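Local atomic coordinates of putative dienelactone hydrolase (Klebsiella pneumoniae subsp. pneumoniae MGH 78578, PDB entry 3F67), a protein that probably hydrolyses carboxylic ester bonds, with an alpha/beta-hydrolase fold of the dienelactone hydrolase family. Residues A[42-45]-A[46-50]; A[94-97]-A[98-102]; A[181-184]-A[185-189]; A[193-197]-A[198-202]; A[214-218]-A[219-223]. One frame throughout, in Å; residues are numbered along the deposited sequence. Where two conformers were deposited one is given.

Interaction 1. Residues A[42-45]-A[46-50]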
loop_
_atom_site.group_PDB
_atom_site.type_symbol
_atom_site.label_atom_id
_atom_site.label_comp_id
_atom_site.label_asym_id
_atom_site.label_seq_id
_atom_site.Cartn_x
_atom_site.Cartn_y
_atom_site.Cartn_z
ATOM N N PHE A 42 -0.080 -10.301 -6.117
ATOM C CA PHE A 42 0.920 -10.918 -6.982
ATOM C C PHE A 42 2.322 -10.845 -6.436
ATOM O O PHE A 42 3.276 -11.307 -7.089
ATOM C CB PHE A 42 0.824 -10.345 -8.416
ATOM C CG PHE A 42 -0.587 -10.339 -8.939
ATOM C CD1 PHE A 42 -1.297 -11.535 -9.074
ATOM C CD2 PHE A 42 -1.232 -9.128 -9.231
ATOM C CE1 PHE A 42 -2.662 -11.557 -9.525
ATOM C CE2 PHE A 42 -2.582 -9.133 -9.688
ATOM C CZ PHE A 42 -3.290 -10.370 -9.819
ATOM N N GLY A 43 2.458 -10.246 -5.263
ATOM C CA GLY A 43 3.770 -10.121 -4.612
ATOM C C GLY A 43 4.582 -8.988 -5.199
ATOM O O GLY A 43 4.036 -8.063 -5.836
ATOM N N VAL A 44 5.895 -9.020 -4.962
ATOM C CA VAL A 44 6.734 -7.862 -5.422
ATOM C C VAL A 44 7.093 -8.120 -6.891
ATOM O O VAL A 44 8.211 -8.528 -7.259
ATOM C CB VAL A 44 7.947 -7.615 -4.490
ATOM C CG1 VAL A 44 8.721 -6.330 -4.942
ATOM C CG2 VAL A 44 7.449 -7.356 -3.102
ATOM N N HIS A 45 6.066 -7.946 -7.717
ATOM C CA HIS A 45 6.084 -8.203 -9.186
ATOM C C HIS A 45 6.982 -7.127 -9.807
ATOM O O HIS A 45 7.242 -6.100 -9.183
ATOM C CB HIS A 45 4.623 -8.011 -9.613
ATOM C CG HIS A 45 4.326 -8.327 -11.055
ATOM N ND1 HIS A 45 4.481 -7.392 -12.060
ATOM C CD2 HIS A 45 3.851 -9.445 -11.642
ATOM C CE1 HIS A 45 4.113 -7.925 -13.215
ATOM N NE2 HIS A 45 3.740 -9.181 -12.992
ATOM N N GLU A 46 7.440 -7.343 -11.050
ATOM C CA GLU A 46 8.155 -6.282 -11.778
ATOM C C GLU A 46 7.448 -4.926 -11.734
ATOM O O GLU A 46 8.096 -3.869 -11.673
ATOM C CB GLU A 46 8.315 -6.716 -13.240
ATOM C CG GLU A 46 8.934 -5.647 -14.112
ATOM C CD GLU A 46 10.356 -5.219 -13.650
ATOM O OE1 GLU A 46 11.057 -5.986 -12.929
ATOM O OE2 GLU A 46 10.761 -4.100 -14.017
ATOM N N HIS A 47 6.119 -4.950 -11.819
ATOM C CA HIS A 47 5.334 -3.690 -11.814
ATOM C C HIS A 47 5.576 -2.964 -10.460
ATOM O O HIS A 47 5.738 -1.752 -10.443
ATOM C CB HIS A 47 3.852 -3.989 -11.986
ATOM C CG HIS A 47 2.965 -2.795 -11.777
ATOM N ND1 HIS A 47 3.097 -1.639 -12.517
ATOM C CD2 HIS A 47 1.949 -2.570 -10.907
ATOM C CE1 HIS A 47 2.204 -0.755 -12.117
ATOM N NE2 HIS A 47 1.486 -1.295 -11.150
ATOM N N ILE A 48 5.581 -3.709 -9.354
ATOM C CA ILE A 48 5.776 -3.064 -8.035
ATOM C C ILE A 48 7.202 -2.475 -7.943
ATOM O O ILE A 48 7.409 -1.359 -7.395
ATOM C CB ILE A 48 5.482 -4.057 -6.867
ATOM C CG1 ILE A 48 4.025 -4.587 -6.966
ATOM C CG2 ILE A 48 5.789 -3.406 -5.499
ATOM C CD1 ILE A 48 2.935 -3.471 -6.849
ATOM N N ARG A 49 8.177 -3.203 -8.477
ATOM C CA ARG A 49 9.565 -2.703 -8.539
ATOM C C ARG A 49 9.668 -1.418 -9.369
ATOM O O ARG A 49 10.359 -0.467 -8.977
ATOM C CB ARG A 49 10.508 -3.812 -9.048
ATOM C CG ARG A 49 10.445 -5.095 -8.184
ATOM C CD ARG A 49 11.089 -6.282 -8.920
ATOM N NE ARG A 49 12.531 -6.139 -9.135
ATOM C CZ ARG A 49 13.468 -6.859 -8.506
ATOM N NH1 ARG A 49 14.751 -6.680 -8.792
ATOM N NH2 ARG A 49 13.133 -7.769 -7.602
ATOM N N ASP A 50 8.955 -1.372 -10.498
ATOM C CA ASP A 50 8.840 -0.150 -11.337
ATOM C C ASP A 50 8.259 1.018 -10.509
ATOM O O ASP A 50 8.794 2.135 -10.551
ATOM C CB ASP A 50 7.945 -0.471 -12.553
ATOM C CG ASP A 50 7.852 0.647 -13.577
ATOM O OD1 ASP A 50 8.736 1.529 -13.638
ATOM O OD2 ASP A 50 6.880 0.584 -14.379
#
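The imidazole of His45 turns one edge to the first turn of helix 46-57, where His47 N and His47 CA lie near the ring plane, while the ring itself stacks on that of Tyr218. At this edge His47 N donates to His45 ND1 over 3.0 Å in an almost straight bond (172°), the donor only slightly out of the ring plane. Because CG lies anti to the backbone N of His45 (chi1 -175°), the ring folds back beside its own carbonyl carbon and meets the amide of His47, the second residue of the helix. His45 is thus the N-cap, and it serves twice: its O also accepts from Arg49 N (3.1 Å), nearly in line with the carbonyl. With ND1 acting as acceptor, the ring proton probably sits on NE2.

Side-chain packing flanks the cap. CG1 of Val44, the centre of an inverse gamma turn, lies 3.9 Å from Arg49 CG and 4.2 Å from Ile48 CG2, crossing both side chains roughly at right angles. The methylene CG1 of Ile48 rests 3.7 Å from Gly43 O, and Gly43 suits its place because its phi is positive. Arg49 carries its charge on to Glu8, and Glu46 pairs with Arg53. The turn follows strand 32-38; Val44 and Ile48 settle on Ala64 of strand 61-65, and Val44 and Arg49 on Tyr21 of strand 16-25.

Interaction 2. Residues A[94-97]-A[98-102]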
loop_
_atom_site.group_PDB
_atom_site.type_symbol
_atom_site.label_atom_id
_atom_site.label_comp_id
_atom_site.label_asym_id
_atom_site.label_seq_id
_atom_site.Cartn_x
_atom_site.Cartn_y
_atom_site.Cartn_z
ATOM N N ALA A 94 -2.518 -9.241 11.162
ATOM C CA ALA A 94 -1.652 -8.847 12.308
ATOM C C ALA A 94 -0.170 -9.017 11.952
ATOM O O ALA A 94 0.664 -8.172 12.303
ATOM C CB ALA A 94 -1.978 -9.650 13.535
ATOM N N GLN A 95 0.129 -10.115 11.261
ATOM C CA GLN A 95 1.468 -10.396 10.771
ATOM C C GLN A 95 1.933 -9.325 9.804
ATOM O O GLN A 95 3.095 -8.867 9.876
ATOM C CB GLN A 95 1.495 -11.783 10.082
ATOM C CG GLN A 95 2.851 -12.160 9.522
ATOM C CD GLN A 95 2.752 -13.364 8.604
ATOM O OE1 GLN A 95 2.850 -14.494 9.058
ATOM N NE2 GLN A 95 2.495 -13.131 7.326
ATOM N N VAL A 96 1.050 -8.938 8.881
ATOM C CA VAL A 96 1.375 -7.958 7.840
ATOM C C VAL A 96 1.716 -6.625 8.514
ATOM O O VAL A 96 2.736 -6.000 8.202
ATOM C CB VAL A 96 0.208 -7.754 6.834
ATOM C CG1 VAL A 96 0.538 -6.574 5.872
ATOM C CG2 VAL A 96 -0.050 -9.023 5.990
ATOM N N LEU A 97 0.885 -6.195 9.457
ATOM C CA LEU A 97 1.111 -4.866 10.059
ATOM C C LEU A 97 2.438 -4.873 10.852
ATOM O O LEU A 97 3.194 -3.893 10.821
ATOM C CB LEU A 97 -0.072 -4.476 10.958
ATOM C CG LEU A 97 -1.428 -4.443 10.173
ATOM C CD1 LEU A 97 -2.510 -4.023 11.154
ATOM C CD2 LEU A 97 -1.412 -3.484 8.982
ATOM N N ALA A 98 2.734 -5.981 11.525
ATOM C CA ALA A 98 3.987 -6.089 12.267
ATOM C C ALA A 98 5.190 -6.100 11.296
ATOM O O ALA A 98 6.242 -5.497 11.575
ATOM C CB ALA A 98 3.994 -7.369 13.160
ATOM N N ASP A 99 5.037 -6.755 10.154
ATOM C CA ASP A 99 6.111 -6.738 9.150
ATOM C C ASP A 99 6.318 -5.312 8.615
ATOM O O ASP A 99 7.462 -4.931 8.325
ATOM C CB ASP A 99 5.787 -7.691 7.969
ATOM C CG ASP A 99 6.000 -9.159 8.336
ATOM O OD1 ASP A 99 6.766 -9.450 9.302
ATOM O OD2 ASP A 99 5.395 -10.024 7.678
ATOM N N LEU A 100 5.236 -4.560 8.391
ATOM C CA LEU A 100 5.422 -3.193 7.916
ATOM C C LEU A 100 6.171 -2.361 8.964
ATOM O O LEU A 100 7.012 -1.505 8.592
ATOM C CB LEU A 100 4.105 -2.536 7.575
ATOM C CG LEU A 100 3.371 -3.245 6.436
ATOM C CD1 LEU A 100 1.977 -2.640 6.217
ATOM C CD2 LEU A 100 4.203 -3.204 5.104
ATOM N N ASP A 101 5.857 -2.581 10.244
ATOM C CA ASP A 101 6.641 -1.909 11.324
ATOM C C ASP A 101 8.129 -2.253 11.194
ATOM O O ASP A 101 8.989 -1.381 11.426
ATOM C CB ASP A 101 6.210 -2.345 12.724
ATOM C CG ASP A 101 4.799 -1.877 13.097
ATOM O OD1 ASP A 101 4.273 -0.868 12.533
ATOM O OD2 ASP A 101 4.229 -2.546 13.989
ATOM N N HIS A 102 8.439 -3.516 10.854
ATOM C CA HIS A 102 9.867 -3.875 10.728
ATOM C C HIS A 102 10.534 -3.221 9.524
ATOM O O HIS A 102 11.743 -2.925 9.535
ATOM C CB HIS A 102 10.063 -5.403 10.737
ATOM C CG HIS A 102 9.934 -5.982 12.109
ATOM N ND1 HIS A 102 8.715 -6.207 12.705
ATOM C CD2 HIS A 102 10.870 -6.327 13.030
ATOM C CE1 HIS A 102 8.896 -6.695 13.922
ATOM N NE2 HIS A 102 10.196 -6.790 14.141
HETATM O O HOH W 1 3.218 -10.504 6.196
#
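Val96 and Leu100, one helical turn apart, form the close-packed side of this contact: Val96 CG1 stands 4.2 Å from Leu100 CD1, and Leu100 CG lies 3.3 Å from Val96 O. Branched aliphatic chains suit this side, since both press on Ile128 of helix 124-133. Helix 93-108 is one of the helices flanking the central sheet of the alpha/beta-hydrolase fold, and its ladder of i to i+4 bonds runs regularly here, as in Leu100 N to Val96 O at 2.9 Å.

Gln95 and Asp99 make a polar pair bridged by water, which accepts from Gln95 NE2 (2.9 Å) and donates to Asp99 OD2 (2.7 Å). Asp99 is buried, and its OD1 reaches Arg70 and Ser13, while Gln95 OE1 accepts from Gln71. The looser side is that of small Ala94, which is exposed, and Ala98. There His102 folds back along the helix, its ND1 donating to Ala98 O at 2.8 Å and 173°, from the face of that carbonyl opposite to His102 N.

Interaction 3. Residues A[181-184]-A[185-189]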
loop_
_atom_site.group_PDB
_atom_site.type_symbol
_atom_site.label_atom_id
_atom_site.label_comp_id
_atom_site.label_asym_id
_atom_site.label_seq_id
_atom_site.Cartn_x
_atom_site.Cartn_y
_atom_site.Cartn_z
ATOM N N ALA A 181 -16.331 -3.288 -10.004
ATOM C CA ALA A 181 -17.417 -4.154 -9.510
ATOM C C ALA A 181 -17.050 -4.789 -8.172
ATOM O O ALA A 181 -17.948 -5.100 -7.371
ATOM C CB ALA A 181 -17.716 -5.251 -10.517
ATOM N N SER A 182 -15.750 -4.978 -7.930
ATOM C CA SER A 182 -15.287 -5.585 -6.672
ATOM C C SER A 182 -15.392 -4.623 -5.470
ATOM O O SER A 182 -15.361 -5.076 -4.318
ATOM C CB SER A 182 -13.869 -6.149 -6.792
ATOM O OG SER A 182 -12.902 -5.133 -6.715
ATOM N N ILE A 183 -15.507 -3.317 -5.745
ATOM C CA ILE A 183 -15.659 -2.284 -4.696
ATOM C C ILE A 183 -16.799 -1.354 -5.096
ATOM O O ILE A 183 -16.580 -0.254 -5.621
ATOM C CB ILE A 183 -14.315 -1.520 -4.432
ATOM C CG1 ILE A 183 -13.211 -2.529 -4.091
ATOM C CG2 ILE A 183 -14.469 -0.419 -3.334
ATOM C CD1 ILE A 183 -11.804 -1.920 -3.987
ATOM N N PRO A 184 -18.045 -1.790 -4.853
ATOM C CA PRO A 184 -19.168 -0.979 -5.282
ATOM C C PRO A 184 -19.254 0.352 -4.584
ATOM O O PRO A 184 -18.766 0.537 -3.440
ATOM C CB PRO A 184 -20.406 -1.850 -4.912
ATOM C CG PRO A 184 -19.885 -3.188 -4.743
ATOM C CD PRO A 184 -18.492 -3.046 -4.216
ATOM N N GLN A 185 -19.886 1.305 -5.248
ATOM C CA GLN A 185 -19.981 2.627 -4.681
ATOM C C GLN A 185 -20.760 2.712 -3.357
ATOM O O GLN A 185 -20.522 3.623 -2.564
ATOM C CB GLN A 185 -20.487 3.647 -5.724
ATOM C CG GLN A 185 -19.523 3.777 -6.888
ATOM C CD GLN A 185 -18.108 4.076 -6.405
ATOM O OE1 GLN A 185 -17.860 5.118 -5.816
ATOM N NE2 GLN A 185 -17.186 3.140 -6.629
ATOM N N ASP A 186 -21.675 1.779 -3.110
ATOM C CA ASP A 186 -22.374 1.780 -1.833
ATOM C C ASP A 186 -21.342 1.597 -0.698
ATOM O O ASP A 186 -21.471 2.206 0.372
ATOM C CB ASP A 186 -23.449 0.687 -1.798
ATOM C CG ASP A 186 -24.789 1.156 -2.339
ATOM O OD1 ASP A 186 -25.023 2.389 -2.355
ATOM O OD2 ASP A 186 -25.620 0.300 -2.730
ATOM N N THR A 187 -20.322 0.774 -0.946
ATOM C CA THR A 187 -19.273 0.504 0.069
ATOM C C THR A 187 -18.393 1.720 0.297
ATOM O O THR A 187 -17.957 1.956 1.427
ATOM C CB THR A 187 -18.392 -0.765 -0.192
ATOM O OG1 THR A 187 -17.389 -0.528 -1.218
ATOM C CG2 THR A 187 -19.267 -1.990 -0.551
ATOM N N VAL A 188 -18.169 2.507 -0.757
ATOM C CA VAL A 188 -17.470 3.787 -0.608
ATOM C C VAL A 188 -18.325 4.717 0.287
ATOM O O VAL A 188 -17.792 5.446 1.165
ATOM C CB VAL A 188 -17.164 4.418 -2.005
ATOM C CG1 VAL A 188 -16.708 5.894 -1.903
ATOM C CG2 VAL A 188 -16.135 3.570 -2.796
ATOM N N GLU A 189 -19.648 4.691 0.104
ATOM C CA GLU A 189 -20.526 5.471 0.979
ATOM C C GLU A 189 -20.452 5.011 2.445
ATOM O O GLU A 189 -20.422 5.840 3.368
ATOM C CB GLU A 189 -21.980 5.445 0.466
ATOM C CG GLU A 189 -22.985 6.145 1.372
ATOM C CD GLU A 189 -22.728 7.650 1.603
ATOM O OE1 GLU A 189 -21.991 8.303 0.833
ATOM O OE2 GLU A 189 -23.332 8.181 2.557
HETATM O O HOH W 2 -14.656 1.682 -6.281
#
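Pro184 O is gripped by Thr187 through both hydroxyl and amide. OG1 donates to it over 2.8 Å, approaching in the carbonyl plane, whereas Thr187 N, 2.9 Å from Pro184 O, comes from well above that plane. Val188 N adds a long, weak bond. Threonine suits the position because its OG1, held between the backbone N and the carbonyl carbon (chi1 77°), reaches back over the first turn. The same torsion leaves the methyl CG2 beside the proline ring, 3.9 Å from Pro184 CD.

Ile183 closes the other flank: its CG2 meets Thr187 OG1 at 3.6 Å and Val188 CG2 at 4.4 Å. Its carbonyl O receives a water at 2.8 Å, and Gln185, its chain bent at chi2, gives that water a weak bond from NE2. Proline fits at the N-cap of helix 185-197, where the residue's own backbone N is not needed as a donor for the helix bonds.

This first turn follows the loop after strand 172-177 that carries Asp180. Ser182 OG bonds to Asp180 and Ile183 packs on His212, two residues probably belonging to a Cys-His-Asp triad of the alpha/beta-hydrolase type.

Interaction 4. Residues A[193-197]-A[198-202]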
loop_
_atom_site.group_PDB
_atom_site.type_symbol
_atom_site.label_atom_id
_atom_site.label_comp_id
_atom_site.label_asym_id
_atom_site.label_seq_id
_atom_site.Cartn_x
_atom_site.Cartn_y
_atom_site.Cartn_z
ATOM N N GLN A 193 -19.278 7.328 5.564
ATOM C CA GLN A 193 -20.015 7.460 6.807
ATOM C C GLN A 193 -19.092 7.185 7.986
ATOM O O GLN A 193 -19.162 7.912 8.982
ATOM C CB GLN A 193 -21.252 6.537 6.872
ATOM C CG GLN A 193 -22.381 6.945 5.964
ATOM C CD GLN A 193 -23.608 6.034 6.132
ATOM O OE1 GLN A 193 -23.574 5.040 6.887
ATOM N NE2 GLN A 193 -24.660 6.324 5.382
ATOM N N ALA A 194 -18.257 6.157 7.877
ATOM C CA ALA A 194 -17.384 5.757 8.971
ATOM C C ALA A 194 -16.350 6.879 9.226
ATOM O O ALA A 194 -16.080 7.231 10.372
ATOM C CB ALA A 194 -16.680 4.431 8.644
ATOM N N LEU A 195 -15.819 7.435 8.150
ATOM C CA LEU A 195 -14.807 8.526 8.256
ATOM C C LEU A 195 -15.406 9.810 8.861
ATOM O O LEU A 195 -14.786 10.476 9.715
ATOM C CB LEU A 195 -14.218 8.803 6.882
ATOM C CG LEU A 195 -13.358 7.681 6.312
ATOM C CD1 LEU A 195 -13.098 7.908 4.794
ATOM C CD2 LEU A 195 -12.043 7.499 7.125
ATOM N N ARG A 196 -16.623 10.155 8.435
ATOM C CA ARG A 196 -17.287 11.303 9.020
ATOM C C ARG A 196 -17.587 11.105 10.504
ATOM O O ARG A 196 -17.376 12.033 11.299
ATOM C CB ARG A 196 -18.584 11.615 8.271
ATOM C CG ARG A 196 -18.366 12.158 6.881
ATOM C CD ARG A 196 -19.668 12.764 6.312
ATOM N NE ARG A 196 -20.671 11.728 6.027
ATOM C CZ ARG A 196 -20.821 11.146 4.837
ATOM N NH1 ARG A 196 -20.038 11.492 3.823
ATOM N NH2 ARG A 196 -21.745 10.214 4.662
ATOM N N ALA A 197 -18.056 9.904 10.883
ATOM C CA ALA A 197 -18.399 9.625 12.282
ATOM C C ALA A 197 -17.139 9.717 13.149
ATOM O O ALA A 197 -17.203 10.093 14.328
ATOM C CB ALA A 197 -18.998 8.239 12.422
ATOM N N ALA A 198 -16.018 9.323 12.556
ATOM C CA ALA A 198 -14.715 9.343 13.213
ATOM C C ALA A 198 -14.033 10.725 13.230
ATOM O O ALA A 198 -13.005 10.886 13.922
ATOM C CB ALA A 198 -13.790 8.325 12.530
ATOM N N ASN A 199 -14.630 11.704 12.539
ATOM C CA ASN A 199 -13.964 12.957 12.092
ATOM C C ASN A 199 -12.493 12.725 11.750
ATOM O O ASN A 199 -11.588 13.336 12.344
ATOM C CB ASN A 199 -14.151 14.137 13.066
ATOM C CG ASN A 199 -14.626 15.427 12.353
ATOM O OD1 ASN A 199 -13.938 15.981 11.494
ATOM N ND2 ASN A 199 -15.814 15.893 12.715
ATOM N N ALA A 200 -12.283 11.816 10.801
ATOM C CA ALA A 200 -10.956 11.460 10.314
ATOM C C ALA A 200 -10.550 12.474 9.236
ATOM O O ALA A 200 -11.420 13.074 8.583
ATOM C CB ALA A 200 -10.969 10.031 9.765
ATOM N N THR A 201 -9.243 12.716 9.081
ATOM C CA THR A 201 -8.754 13.463 7.912
ATOM C C THR A 201 -8.526 12.461 6.786
ATOM O O THR A 201 -7.587 11.664 6.842
ATOM C CB THR A 201 -7.435 14.173 8.258
ATOM O OG1 THR A 201 -7.717 15.146 9.271
ATOM C CG2 THR A 201 -6.845 14.893 7.014
ATOM N N ALA A 202 -9.412 12.465 5.793
ATOM C CA ALA A 202 -9.382 11.462 4.754
ATOM C C ALA A 202 -10.307 11.878 3.648
ATOM O O ALA A 202 -11.315 12.570 3.880
ATOM C CB ALA A 202 -9.827 10.052 5.311
HETATM O O HOH W 3 -14.246 12.935 7.612
#
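Backbone bonds between Leu195, Arg196 and the residues just after helix 185-197 end that helix in a Schellman motif. Ala200 N donates to Leu195 O over 3.0 Å and almost straight (175°), the long outer bond of the motif. Inside it, Asn199 N reaches Arg196 O, also at 3.0 Å, but from far above the carbonyl plane. One step earlier, Ala198 N to Ala194 O keeps the ordinary helical pattern. Asn199 makes the turn with positive phi (33°), a conformation that asparagine tolerates better than most residues other than glycine.

Apolar contact comes from Leu195. Its CD2 lies 3.8 Å from Ala200 CB and equally far from Ala202 CB, while CD1 is 3.9 Å from Ala202 CB, so the forked end straddles the methyl that begins strand 202-207. The pairing of Leu195 with Ala200 is the apolar contact that commonly accompanies a Schellman motif, between the residues joined by its outer bond, and alanine is small enough for the chain to pass close by. Leu195 also packs on Ala165 and Leu168.

Water adds a third kind: one molecule donates to Ala200 O at 3.0 Å and, weakly, to Leu195 O. Charge enters weakly, through a long ion pair of Arg196 with Glu189.

Resting on main-chain bonds and a leucine-alanine cluster, the turn probably depends for its shape more on the main chain than on polar side chains.

Interaction 5. Residues A[214-218]-A[219-223]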
loop_
_atom_site.group_PDB
_atom_site.type_symbol
_atom_site.label_atom_id
_atom_site.label_comp_id
_atom_site.label_asym_id
_atom_site.label_seq_id
_atom_site.Cartn_x
_atom_site.Cartn_y
_atom_site.Cartn_z
ATOM N N PHE A 214 -6.572 0.243 -11.918
ATOM C CA PHE A 214 -6.419 1.161 -13.057
ATOM C C PHE A 214 -5.020 1.761 -13.202
ATOM O O PHE A 214 -4.710 2.378 -14.213
ATOM C CB PHE A 214 -7.518 2.252 -13.050
ATOM C CG PHE A 214 -7.427 3.230 -11.897
ATOM C CD1 PHE A 214 -6.489 4.296 -11.926
ATOM C CD2 PHE A 214 -8.314 3.140 -10.818
ATOM C CE1 PHE A 214 -6.450 5.218 -10.868
ATOM C CE2 PHE A 214 -8.272 4.073 -9.742
ATOM C CZ PHE A 214 -7.339 5.102 -9.782
ATOM N N ASN A 215 -4.190 1.619 -12.167
ATOM C CA ASN A 215 -2.808 2.019 -12.284
ATOM C C ASN A 215 -1.873 0.929 -12.799
ATOM O O ASN A 215 -0.674 1.174 -12.986
ATOM C CB ASN A 215 -2.332 2.488 -10.898
ATOM C CG ASN A 215 -1.036 3.265 -10.962
ATOM O OD1 ASN A 215 -0.932 4.283 -11.674
ATOM N ND2 ASN A 215 -0.016 2.784 -10.233
ATOM N N ALA A 216 -2.410 -0.274 -13.058
ATOM C CA ALA A 216 -1.526 -1.404 -13.443
ATOM C C ALA A 216 -1.233 -1.334 -14.935
ATOM O O ALA A 216 -1.965 -1.908 -15.780
ATOM C CB ALA A 216 -2.158 -2.746 -13.064
ATOM N N ASP A 217 -0.178 -0.606 -15.270
ATOM C CA ASP A 217 0.076 -0.211 -16.656
ATOM C C ASP A 217 0.379 -1.399 -17.559
ATOM O O ASP A 217 0.319 -1.263 -18.776
ATOM C CB ASP A 217 1.196 0.857 -16.711
ATOM C CG ASP A 217 2.409 0.462 -15.902
ATOM O OD1 ASP A 217 3.173 -0.396 -16.384
ATOM O OD2 ASP A 217 2.599 0.990 -14.770
ATOM N N TYR A 218 0.688 -2.560 -16.966
ATOM C CA TYR A 218 0.978 -3.759 -17.765
ATOM C C TYR A 218 -0.279 -4.619 -18.040
ATOM O O TYR A 218 -0.201 -5.659 -18.736
ATOM C CB TYR A 218 2.088 -4.585 -17.088
ATOM C CG TYR A 218 1.642 -5.329 -15.858
ATOM C CD1 TYR A 218 1.263 -6.693 -15.926
ATOM C CD2 TYR A 218 1.571 -4.681 -14.620
ATOM C CE1 TYR A 218 0.838 -7.377 -14.764
ATOM C CE2 TYR A 218 1.172 -5.349 -13.474
ATOM C CZ TYR A 218 0.820 -6.701 -13.546
ATOM O OH TYR A 218 0.424 -7.376 -12.428
ATOM N N ARG A 219 -1.427 -4.215 -17.504
ATOM C CA ARG A 219 -2.639 -5.051 -17.540
ATOM C C ARG A 219 -3.714 -4.308 -18.295
ATOM O O ARG A 219 -3.667 -3.078 -18.407
ATOM C CB ARG A 219 -3.192 -5.376 -16.139
ATOM C CG ARG A 219 -2.243 -6.004 -15.167
ATOM C CD ARG A 219 -2.882 -7.071 -14.278
ATOM N NE ARG A 219 -3.725 -6.609 -13.144
ATOM C CZ ARG A 219 -3.288 -6.159 -11.955
ATOM N NH1 ARG A 219 -4.181 -5.804 -11.041
ATOM N NH2 ARG A 219 -1.985 -6.018 -11.648
ATOM N N ALA A 220 -4.724 -5.043 -18.763
ATOM C CA ALA A 220 -5.815 -4.446 -19.536
ATOM C C ALA A 220 -6.698 -3.484 -18.742
ATOM O O ALA A 220 -7.383 -2.665 -19.349
ATOM C CB ALA A 220 -6.666 -5.522 -20.180
ATOM N N SER A 221 -6.695 -3.595 -17.409
ATOM C CA SER A 221 -7.442 -2.696 -16.523
ATOM C C SER A 221 -6.858 -1.262 -16.425
ATOM O O SER A 221 -7.504 -0.366 -15.873
ATOM C CB SER A 221 -7.457 -3.292 -15.107
ATOM O OG SER A 221 -6.135 -3.445 -14.626
ATOM N N TYR A 222 -5.665 -1.050 -16.971
ATOM C CA TYR A 222 -5.028 0.265 -16.925
ATOM C C TYR A 222 -5.941 1.343 -17.523
ATOM O O TYR A 222 -6.473 1.179 -18.639
ATOM C CB TYR A 222 -3.731 0.200 -17.705
ATOM C CG TYR A 222 -2.896 1.457 -17.674
ATOM C CD1 TYR A 222 -2.458 2.007 -16.444
ATOM C CD2 TYR A 222 -2.495 2.059 -18.859
ATOM C CE1 TYR A 222 -1.640 3.196 -16.435
ATOM C CE2 TYR A 222 -1.684 3.221 -18.858
ATOM C CZ TYR A 222 -1.274 3.773 -17.649
ATOM O OH TYR A 222 -0.465 4.878 -17.700
ATOM N N HIS A 223 -6.101 2.450 -16.801
ATOM C CA HIS A 223 -6.789 3.613 -17.377
ATOM C C HIS A 223 -5.837 4.794 -17.253
ATOM O O HIS A 223 -5.698 5.387 -16.173
ATOM C CB HIS A 223 -8.112 3.922 -16.674
ATOM C CG HIS A 223 -8.942 4.931 -17.412
ATOM N ND1 HIS A 223 -9.021 6.258 -17.039
ATOM C CD2 HIS A 223 -9.667 4.821 -18.555
ATOM C CE1 HIS A 223 -9.790 6.912 -17.901
ATOM N NE2 HIS A 223 -10.180 6.062 -18.838
HETATM O O HOH W 4 -2.081 -1.766 -20.360
#
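Arg219 both lies over the ring face of its neighbour Tyr218 and bonds to the hydroxyl of that ring, the two side chains running side by side in the same direction. The pair lies where two type I beta turns follow one another, Ala216 to Arg219 and Arg219 to Tyr222, in the loop between strand 202-207 and helix 224-238 of the alpha/beta-hydrolase fold. Arg219 CG sits 3.5 Å from the tyrosine ring centroid in a CH-pi contact. Arg219, bent at chi2 and chi3, then brings NH2 to Tyr218 OH at 2.9 Å, the bond angled at 138° and the guanidinium steeply inclined to the ring. Ala216 CB lies over a guanidinium face, 3.6 Å from NH2; alanine's single methyl lets the guanidinium lie flat against it. The same NH2 forms a salt bridge with Glu40.

Backbone bonds close the loop. Arg219 N donates to Ala216 O within the first turn, and His223 N reaches Phe214 O at 2.9 Å, on a lone pair in the carbonyl plane. His223 is the N-cap of helix 224-238, and its ND1 also bonds to Ser226 OG.

Tyr222 supplies a second aromatic face, with Asp217 CA 3.7 Å from its ring centroid. CG anti to the backbone N (chi1 -176°) lays that ring across the first turn. Between the two turns a water donates to Asp217 O at 2.9 Å and to Arg219 O at 2.8 Å.

How the interactions relate
Interactions 1, 2, 3 and 5 are partly buried, whereas interaction 4 is a surface contact. Interactions 3 and 4 share helix 185-197, one at its start and the other at its end, and a long, weak ion pair between Glu189 and Arg196 links them. Interactions 1 and 5 touch directly: His47 CB comes within 3.4 Å of Tyr218 CE2, so the helix start packs on the tyrosine of the loop. The chemistry follows position. Helix starts use a side-chain cap in interaction 1 but a doubly held carbonyl in interaction 3; mid-helix interaction 2 is a regular ladder, and loop interaction 5 relies on rings and an arginine.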